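Side-chain contacts in prolyl-ACP dehydrogenase (Oscillatoria sp., PDB 4IRN), which oxidises the prolyl group carried by an acyl carrier protein, using FAD, in the biosynthesis of the cyanotoxin anatoxin-a: residues A[61-66]-A[386-391]; A[116-121]-A[390-395]. All coordinates share one frame; numbering follows the deposited sequence.

Contact 1 (A[61-66]-A[386-391]); sequences SDLIKN and LERELR
On the helix whose Arg388 lies against Leu63, Arg391 NH2 is held by two carboxylates: it donates to Glu387 OE2 at 3.1 Å and forms a salt bridge with Asp67, on the same short helix as Leu63. Arg391 grips Glu387 side-on, its NE reaching Glu387 OE1 at 3.1 Å in a nearly straight bond (178°). Both oxygens lie close to the guanidinium plane, yet they are met from well above the plane of their own carboxylate. The partners are four residues, about one turn, apart on helix 386-395, and through Asp67 the same arginine ties this helix to helix 63-69. Arg388 CA lies over one face of the Arg391 guanidinium, displaced toward its rim. Arg388 itself leaves the helix toward residues 61-66, with CG anti to the backbone N (chi1 177°), and bends at chi3 (65°), which brings its guanidinium across the start of helix 63-69. In this acyl-CoA dehydrogenase fold the contact joins the N-terminal helical part of the chain to the C-terminal one; the Arg388 side chain is about 14 Å from a bound FAD. Leu63 CB sits over one guanidinium face, off centre toward the rim, 3.8 Å from Arg388 CZ, while Leu63 CD1 comes within 3.5 Å of Arg388 NH2. Ile64 crosses Arg388 at about a right angle, its CG1 4.0 Å from Arg388 NH1. Arg388 NH2 also has a long, weak ion pair with Glu385, and Met239 of the second subunit packs on Glu387 and Arg391.

Contact 2 (A[116-121]-A[390-395]); sequences KDNGLI and LRDAIA
Asn118 meets Asp392 at the start of helix 118-138, and the chain reaches that point through Lys116, whose side chain lies against Arg293 on helix 285-304. Asp117 follows as the N-cap, at the centre of an inverse gamma turn. Its OD1 accepts from Leu120 N at 3.0 Å, met from above the carboxylate plane, and also bonds to the hydroxyl of Thr243. Asn118 is the next residue and points at the second helix; with CG beside its own backbone N (chi1 -59°), its side chain crosses that of Asp392 at about a right angle. Asn118 ND2 donates to Asp392 OD2 at 3.0 Å with an N-H...O angle of 165°. The acceptor lies nearly in the amide plane and uses its anti lone pair, although amide and carboxylate planes are turned 71° apart. ND2 also donates to Glu389 OE1, its stronger partner, about one turn back on helix 386-395, and Glu389 is itself paired with Arg293. Asn118 CB lies 3.4 Å from Asp392 OD2. Past Gly119 and Leu120, Ile121 packs on Ala286 of helix 285-304. Across the contact, Asp392 OD1 takes the backbone N of Met241. Two carboxylate acceptors on ND2 make this amide orientation the probable one, and the buried Asp392, gripped at both oxygens by N-H donors, is probably held as a carboxylate.

Contacts 1 and 2 lie side by side, their centres about 8 Å apart, and both end on helix 386-395, sharing Leu390 and Arg391. Along the chain their first partners come early, helix 63-69 and then the start of helix 118-138, both in the N-terminal domain, while the common helix belongs to the C-terminal one. The two early segments also touch each other: Leu63 CD1 packs 3.4 Å from Lys116 O. One late helix thus meets two early helix starts, joining the N-terminal and C-terminal helical parts of the chain. Its residue Arg391 bonds through its backbone O to Tyr380 of the second subunit, so the junction borders the subunit interface, with contact 2 nearer the FAD.

Contact 1 (A[61-66]-A[386-391])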
loop_
_atom_site.group_PDB
_atom_site.type_symbol
_atom_site.label_atom_id
_atom_site.label_comp_id
_atom_site.label_asym_id
_atom_site.label_seq_id
_atom_site.Cartn_x
_atom_site.Cartn_y
_atom_site.Cartn_z
ATOM N N SER A 61 -12.039 -28.176 -20.873
ATOM C CA SER A 61 -13.247 -27.503 -21.340
ATOM C C SER A 61 -12.862 -26.327 -22.226
ATOM O O SER A 61 -11.701 -25.910 -22.235
ATOM C CB SER A 61 -14.105 -27.046 -20.161
ATOM O OG SER A 61 -13.420 -26.133 -19.319
ATOM N N ASP A 62 -13.832 -25.812 -22.997
ATOM C CA ASP A 62 -13.653 -24.650 -23.864
ATOM C C ASP A 62 -13.967 -23.461 -22.983
ATOM O O ASP A 62 -15.066 -22.889 -23.066
ATOM C CB ASP A 62 -14.593 -24.736 -25.074
ATOM C CG ASP A 62 -14.370 -23.692 -26.165
ATOM O OD1 ASP A 62 -13.517 -22.790 -25.973
ATOM O OD2 ASP A 62 -15.076 -23.753 -27.200
ATOM N N LEU A 63 -13.024 -23.148 -22.065
ATOM C CA LEU A 63 -13.178 -22.098 -21.062
ATOM C C LEU A 63 -13.452 -20.693 -21.552
ATOM O O LEU A 63 -14.184 -19.974 -20.891
ATOM C CB LEU A 63 -12.072 -22.099 -20.012
ATOM C CG LEU A 63 -12.464 -22.563 -18.619
ATOM C CD1 LEU A 63 -11.341 -22.300 -17.667
ATOM C CD2 LEU A 63 -13.714 -21.868 -18.076
ATOM N N ILE A 64 -12.881 -20.290 -22.709
ATOM C CA ILE A 64 -13.140 -18.967 -23.271
ATOM C C ILE A 64 -14.638 -18.883 -23.641
ATOM O O ILE A 64 -15.294 -17.899 -23.290
ATOM C CB ILE A 64 -12.176 -18.620 -24.448
ATOM C CG1 ILE A 64 -10.697 -18.526 -23.960
ATOM C CG2 ILE A 64 -12.622 -17.328 -25.175
ATOM C CD1 ILE A 64 -9.636 -18.641 -25.020
ATOM N N LYS A 65 -15.180 -19.961 -24.252
ATOM C CA LYS A 65 -16.584 -20.079 -24.648
ATOM C C LYS A 65 -17.538 -20.182 -23.444
ATOM O O LYS A 65 -18.532 -19.451 -23.409
ATOM C CB LYS A 65 -16.777 -21.268 -25.600
ATOM C CG LYS A 65 -18.186 -21.413 -26.144
ATOM C CD LYS A 65 -18.424 -22.789 -26.705
ATOM C CE LYS A 65 -19.717 -22.863 -27.456
ATOM N NZ LYS A 65 -19.599 -22.277 -28.822
ATOM N N ASN A 66 -17.261 -21.101 -22.488
ATOM C CA ASN A 66 -18.085 -21.311 -21.281
ATOM C C ASN A 66 -18.204 -20.035 -20.428
ATOM O O ASN A 66 -19.284 -19.734 -19.908
ATOM C CB ASN A 66 -17.539 -22.456 -20.420
ATOM C CG ASN A 66 -17.881 -23.852 -20.899
ATOM O OD1 ASN A 66 -18.105 -24.105 -22.087
ATOM N ND2 ASN A 66 -17.883 -24.803 -19.971
ATOM N N LEU A 386 -5.634 -14.735 -18.687
ATOM C CA LEU A 386 -5.224 -14.147 -17.401
ATOM C C LEU A 386 -6.268 -13.161 -16.896
ATOM O O LEU A 386 -6.415 -12.974 -15.685
ATOM C CB LEU A 386 -3.846 -13.467 -17.508
ATOM C CG LEU A 386 -2.647 -14.370 -17.772
ATOM C CD1 LEU A 386 -1.461 -13.563 -18.153
ATOM C CD2 LEU A 386 -2.323 -15.244 -16.576
ATOM N N GLU A 387 -6.988 -12.521 -17.851
ATOM C CA GLU A 387 -8.029 -11.539 -17.579
ATOM C C GLU A 387 -9.211 -12.183 -16.828
ATOM O O GLU A 387 -9.691 -11.618 -15.844
ATOM C CB GLU A 387 -8.450 -10.803 -18.875
ATOM C CG GLU A 387 -9.149 -11.637 -19.947
ATOM C CD GLU A 387 -10.657 -11.468 -20.019
ATOM O OE1 GLU A 387 -11.173 -10.484 -19.443
ATOM O OE2 GLU A 387 -11.328 -12.316 -20.652
ATOM N N ARG A 388 -9.635 -13.400 -17.258
ATOM C CA ARG A 388 -10.715 -14.172 -16.643
ATOM C C ARG A 388 -10.344 -14.497 -15.184
ATOM O O ARG A 388 -11.195 -14.367 -14.297
ATOM C CB ARG A 388 -10.975 -15.456 -17.435
ATOM C CG ARG A 388 -12.043 -16.365 -16.821
ATOM C CD ARG A 388 -12.334 -17.609 -17.642
ATOM N NE ARG A 388 -11.186 -18.517 -17.734
ATOM C CZ ARG A 388 -10.523 -18.775 -18.857
ATOM N NH1 ARG A 388 -10.890 -18.205 -19.997
ATOM N NH2 ARG A 388 -9.500 -19.615 -18.850
ATOM N N GLU A 389 -9.067 -14.889 -14.941
ATOM C CA GLU A 389 -8.540 -15.204 -13.616
ATOM C C GLU A 389 -8.817 -14.062 -12.635
ATOM O O GLU A 389 -9.323 -14.331 -11.542
ATOM C CB GLU A 389 -7.030 -15.529 -13.673
ATOM C CG GLU A 389 -6.659 -16.753 -14.504
ATOM C CD GLU A 389 -7.170 -18.107 -14.034
ATOM O OE1 GLU A 389 -7.514 -18.242 -12.837
ATOM O OE2 GLU A 389 -7.229 -19.039 -14.869
ATOM N N LEU A 390 -8.545 -12.784 -13.054
ATOM C CA LEU A 390 -8.796 -11.588 -12.233
ATOM C C LEU A 390 -10.291 -11.381 -11.986
ATOM O O LEU A 390 -10.683 -11.131 -10.841
ATOM C CB LEU A 390 -8.154 -10.323 -12.841
ATOM C CG LEU A 390 -8.408 -8.988 -12.104
ATOM C CD1 LEU A 390 -7.851 -8.996 -10.669
ATOM C CD2 LEU A 390 -7.843 -7.818 -12.885
ATOM N N ARG A 391 -11.121 -11.500 -13.056
ATOM C CA ARG A 391 -12.581 -11.364 -12.996
ATOM C C ARG A 391 -13.183 -12.346 -11.983
ATOM O O ARG A 391 -14.064 -11.960 -11.216
ATOM C CB ARG A 391 -13.221 -11.565 -14.380
ATOM C CG ARG A 391 -12.989 -10.408 -15.358
ATOM C CD ARG A 391 -13.923 -10.460 -16.560
ATOM N NE ARG A 391 -13.473 -11.412 -17.578
ATOM C CZ ARG A 391 -13.990 -12.626 -17.759
ATOM N NH1 ARG A 391 -14.991 -13.051 -16.998
ATOM N NH2 ARG A 391 -13.512 -13.422 -18.704
#

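Contact 2 (A[116-121]-A[390-395])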
loop_
_atom_site.group_PDB
_atom_site.type_symbol
_atom_site.label_atom_id
_atom_site.label_comp_id
_atom_site.label_asym_id
_atom_site.label_seq_id
_atom_site.Cartn_x
_atom_site.Cartn_y
_atom_site.Cartn_z
ATOM N N LYS A 116 -8.735 -25.125 -14.350
ATOM C CA LYS A 116 -8.775 -23.701 -14.692
ATOM C C LYS A 116 -10.163 -23.076 -14.492
ATOM O O LYS A 116 -10.283 -21.852 -14.422
ATOM C CB LYS A 116 -8.256 -23.470 -16.126
ATOM C CG LYS A 116 -6.747 -23.641 -16.299
ATOM C CD LYS A 116 -6.335 -23.353 -17.731
ATOM C CE LYS A 116 -4.842 -23.280 -17.901
ATOM N NZ LYS A 116 -4.456 -23.103 -19.317
ATOM N N ASP A 117 -11.209 -23.913 -14.418
ATOM C CA ASP A 117 -12.598 -23.489 -14.255
ATOM C C ASP A 117 -12.853 -23.111 -12.796
ATOM O O ASP A 117 -13.251 -23.954 -11.980
ATOM C CB ASP A 117 -13.567 -24.588 -14.749
ATOM C CG ASP A 117 -14.995 -24.138 -15.003
ATOM O OD1 ASP A 117 -15.487 -23.271 -14.256
ATOM O OD2 ASP A 117 -15.651 -24.716 -15.903
ATOM N N ASN A 118 -12.617 -21.831 -12.477
ATOM C CA ASN A 118 -12.786 -21.287 -11.135
ATOM C C ASN A 118 -14.247 -21.279 -10.673
ATOM O O ASN A 118 -14.506 -21.444 -9.479
ATOM C CB ASN A 118 -12.135 -19.898 -11.015
ATOM C CG ASN A 118 -10.657 -19.904 -11.313
ATOM O OD1 ASN A 118 -9.872 -20.587 -10.658
ATOM N ND2 ASN A 118 -10.246 -19.165 -12.328
ATOM N N GLY A 119 -15.174 -21.107 -11.613
ATOM C CA GLY A 119 -16.608 -21.117 -11.336
ATOM C C GLY A 119 -17.100 -22.465 -10.845
ATOM O O GLY A 119 -17.908 -22.523 -9.909
ATOM N N LEU A 120 -16.584 -23.570 -11.461
ATOM C CA LEU A 120 -16.925 -24.947 -11.087
ATOM C C LEU A 120 -16.402 -25.213 -9.684
ATOM O O LEU A 120 -17.150 -25.717 -8.843
ATOM C CB LEU A 120 -16.344 -25.967 -12.093
ATOM C CG LEU A 120 -16.519 -27.467 -11.768
ATOM C CD1 LEU A 120 -17.888 -27.998 -12.202
ATOM C CD2 LEU A 120 -15.427 -28.278 -12.403
ATOM N N ILE A 121 -15.134 -24.824 -9.434
ATOM C CA ILE A 121 -14.459 -24.948 -8.144
ATOM C C ILE A 121 -15.290 -24.253 -7.036
ATOM O O ILE A 121 -15.518 -24.852 -5.981
ATOM C CB ILE A 121 -12.998 -24.424 -8.233
ATOM C CG1 ILE A 121 -12.128 -25.322 -9.156
ATOM C CG2 ILE A 121 -12.387 -24.306 -6.845
ATOM C CD1 ILE A 121 -10.832 -24.663 -9.709
ATOM N N LEU A 390 -8.545 -12.784 -13.054
ATOM C CA LEU A 390 -8.796 -11.588 -12.233
ATOM C C LEU A 390 -10.291 -11.381 -11.986
ATOM O O LEU A 390 -10.683 -11.131 -10.841
ATOM C CB LEU A 390 -8.154 -10.323 -12.841
ATOM C CG LEU A 390 -8.408 -8.988 -12.104
ATOM C CD1 LEU A 390 -7.851 -8.996 -10.669
ATOM C CD2 LEU A 390 -7.843 -7.818 -12.885
ATOM N N ARG A 391 -11.121 -11.500 -13.056
ATOM C CA ARG A 391 -12.581 -11.364 -12.996
ATOM C C ARG A 391 -13.183 -12.346 -11.983
ATOM O O ARG A 391 -14.064 -11.960 -11.216
ATOM C CB ARG A 391 -13.221 -11.565 -14.380
ATOM C CG ARG A 391 -12.989 -10.408 -15.358
ATOM C CD ARG A 391 -13.923 -10.460 -16.560
ATOM N NE ARG A 391 -13.473 -11.412 -17.578
ATOM C CZ ARG A 391 -13.990 -12.626 -17.759
ATOM N NH1 ARG A 391 -14.991 -13.051 -16.998
ATOM N NH2 ARG A 391 -13.512 -13.422 -18.704
ATOM N N ASP A 392 -12.668 -13.592 -11.954
ATOM C CA ASP A 392 -13.103 -14.644 -11.032
ATOM C C ASP A 392 -12.652 -14.360 -9.605
ATOM O O ASP A 392 -13.423 -14.574 -8.672
ATOM C CB ASP A 392 -12.601 -16.034 -11.487
ATOM C CG ASP A 392 -13.052 -16.510 -12.863
ATOM O OD1 ASP A 392 -14.025 -15.935 -13.408
ATOM O OD2 ASP A 392 -12.429 -17.456 -13.397
ATOM N N ALA A 393 -11.411 -13.869 -9.441
ATOM C CA ALA A 393 -10.799 -13.538 -8.151
ATOM C C ALA A 393 -11.583 -12.500 -7.340
ATOM O O ALA A 393 -11.615 -12.608 -6.113
ATOM C CB ALA A 393 -9.365 -13.069 -8.352
ATOM N N ILE A 394 -12.196 -11.497 -8.006
ATOM C CA ILE A 394 -12.960 -10.436 -7.338
ATOM C C ILE A 394 -14.120 -10.983 -6.505
ATOM O O ILE A 394 -14.320 -10.526 -5.381
ATOM C CB ILE A 394 -13.392 -9.314 -8.322
ATOM C CG1 ILE A 394 -12.145 -8.603 -8.892
ATOM C CG2 ILE A 394 -14.337 -8.297 -7.653
ATOM C CD1 ILE A 394 -12.362 -7.879 -10.144
ATOM N N ALA A 395 -14.847 -11.985 -7.037
ATOM C CA ALA A 395 -15.984 -12.636 -6.379
ATOM C C ALA A 395 -15.693 -13.003 -4.919
ATOM O O ALA A 395 -16.549 -12.788 -4.060
ATOM C CB ALA A 395 -16.395 -13.875 -7.153
#